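PDB 4S3I: DNA polymerase III subunit beta from Helicobacter pylori 26695, which tethers DNA polymerases and other proteins to DNA and so gives them processivity in replication. Local coordinates for residues M161-K166 / I188-T193. Sequence-based numbering, arbitrary orientation.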
# COMPACT_ATOMS: atom_id res chain seq x y z
N MET A 161 -28.65 4.90 14.02
CA MET A 161 -29.27 3.68 14.52
C MET A 161 -30.58 4.06 15.17
O MET A 161 -30.60 4.71 16.22
CB MET A 161 -28.37 2.97 15.53
CG MET A 161 -27.06 2.45 14.93
SD MET A 161 -25.95 1.82 16.19
CE MET A 161 -26.74 0.24 16.59
N GLN A 162 -31.68 3.67 14.53
CA GLN A 162 -33.01 4.00 15.04
C GLN A 162 -33.67 2.76 15.62
O GLN A 162 -33.91 1.78 14.91
CB GLN A 162 -33.87 4.57 13.91
CG GLN A 162 -35.16 5.24 14.37
CD GLN A 162 -35.83 6.01 13.23
OE1 GLN A 162 -35.67 7.23 13.12
NE2 GLN A 162 -36.57 5.30 12.39
N PHE A 163 -33.95 2.80 16.92
CA PHE A 163 -34.54 1.67 17.62
C PHE A 163 -36.04 1.84 17.77
O PHE A 163 -36.51 2.85 18.30
CB PHE A 163 -33.94 1.53 19.03
CG PHE A 163 -32.48 1.18 19.03
CD1 PHE A 163 -32.07 -0.15 19.04
CD2 PHE A 163 -31.51 2.18 19.05
CE1 PHE A 163 -30.72 -0.48 19.06
CE2 PHE A 163 -30.15 1.85 19.05
CZ PHE A 163 -29.76 0.52 19.06
N ASP A 164 -36.80 0.85 17.28
CA ASP A 164 -38.24 0.78 17.55
C ASP A 164 -38.50 -0.40 18.47
O ASP A 164 -38.56 -1.55 18.02
CB ASP A 164 -39.02 0.61 16.24
CG ASP A 164 -40.54 0.65 16.44
OD1 ASP A 164 -41.06 0.01 17.38
OD2 ASP A 164 -41.21 1.32 15.64
N GLN A 165 -38.65 -0.12 19.77
CA GLN A 165 -38.87 -1.17 20.77
C GLN A 165 -40.16 -1.95 20.49
O GLN A 165 -40.18 -3.17 20.63
CB GLN A 165 -38.87 -0.57 22.19
CG GLN A 165 -39.81 -1.25 23.20
CD GLN A 165 -39.22 -2.49 23.83
OE1 GLN A 165 -39.80 -3.58 23.76
NE2 GLN A 165 -38.06 -2.34 24.47
N LYS A 166 -41.21 -1.25 20.09
CA LYS A 166 -42.52 -1.88 19.92
C LYS A 166 -42.48 -2.93 18.82
O LYS A 166 -43.00 -4.04 18.99
CB LYS A 166 -43.59 -0.84 19.57
CG LYS A 166 -44.86 -0.98 20.39
CD LYS A 166 -44.68 -0.32 21.76
CE LYS A 166 -45.02 -1.26 22.92
NZ LYS A 166 -43.92 -2.23 23.20
N ILE A 188 -35.36 -8.02 16.31
CA ILE A 188 -34.24 -7.71 17.19
C ILE A 188 -34.81 -7.50 18.58
O ILE A 188 -35.71 -6.67 18.76
CB ILE A 188 -33.56 -6.41 16.74
CG1 ILE A 188 -33.22 -6.49 15.26
CG2 ILE A 188 -32.32 -6.13 17.58
CD1 ILE A 188 -32.29 -7.64 14.93
N SER A 189 -34.32 -8.27 19.56
CA SER A 189 -34.74 -8.07 20.93
C SER A 189 -34.17 -6.75 21.44
O SER A 189 -32.99 -6.65 21.75
CB SER A 189 -34.27 -9.23 21.82
OG SER A 189 -34.90 -10.43 21.47
N ILE A 190 -35.03 -5.73 21.50
CA ILE A 190 -34.61 -4.41 21.95
C ILE A 190 -35.09 -4.14 23.36
O ILE A 190 -36.29 -4.22 23.65
CB ILE A 190 -35.13 -3.30 21.01
CG1 ILE A 190 -34.53 -3.46 19.62
CG2 ILE A 190 -34.82 -1.90 21.58
CD1 ILE A 190 -34.98 -2.40 18.62
N HIS A 191 -34.15 -3.83 24.26
CA HIS A 191 -34.51 -3.38 25.60
C HIS A 191 -34.27 -1.89 25.68
O HIS A 191 -33.17 -1.41 25.44
CB HIS A 191 -33.71 -4.13 26.66
CG HIS A 191 -33.84 -5.61 26.57
ND1 HIS A 191 -34.80 -6.32 27.27
CD2 HIS A 191 -33.16 -6.53 25.84
CE1 HIS A 191 -34.69 -7.61 26.98
NE2 HIS A 191 -33.71 -7.76 26.11
N SER A 192 -35.33 -1.14 26.00
CA SER A 192 -35.27 0.31 25.95
C SER A 192 -36.25 0.90 26.94
O SER A 192 -37.31 0.33 27.18
CB SER A 192 -35.57 0.81 24.53
OG SER A 192 -35.52 2.22 24.47
N THR A 193 -35.89 2.04 27.52
CA THR A 193 -36.78 2.73 28.44
C THR A 193 -37.81 3.57 27.67
O THR A 193 -38.89 3.86 28.17
CB THR A 193 -35.99 3.60 29.44
OG1 THR A 193 -35.14 4.49 28.71
CG2 THR A 193 -35.13 2.72 30.33
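Gln165 and Ile190 are the residues whose CA atoms come nearest, 5.5 Å from CA to CA, yet no clear backbone hydrogen bond joins 161-166 to 188-193. Both strands lie in the central domain but in different antiparallel sheets, each of which continues into a neighbouring domain: 158-164 pairs with 169-175 and 196-202, whereas 190-192 forms an outer edge beside 127-131. Ile190 bridges them. Its CG1 branch, beside the backbone N (chi1 -63°) and extended beyond, carries CD1 to the edge of the Phe163 ring, near the ring plane, with Ile190 CD1 3.7 Å from Phe163 CD1. The same methyl lies 3.7 Å from Asp164 O. Val127, Ile129, Leu170 and Ile197 also pack against Phe163.

In the loop after 158-164, the Gln165 chain bends at chi2 (83°) and brings its amide alongside the backbone of 190-192, with NE2 2.7 Å from Ile190 O and 4.0 Å from Ser192 CB. The hydroxyl of Ser192 turns to Glu194 O, while Asp164 OD1 accepts a hydrogen bond from His167 N.

Without a clear backbone bond, the two sheets are held here mainly by apolar contact of buried Ile190 and Phe163, while polar Gln165 lies against the edge strand's partly exposed rim.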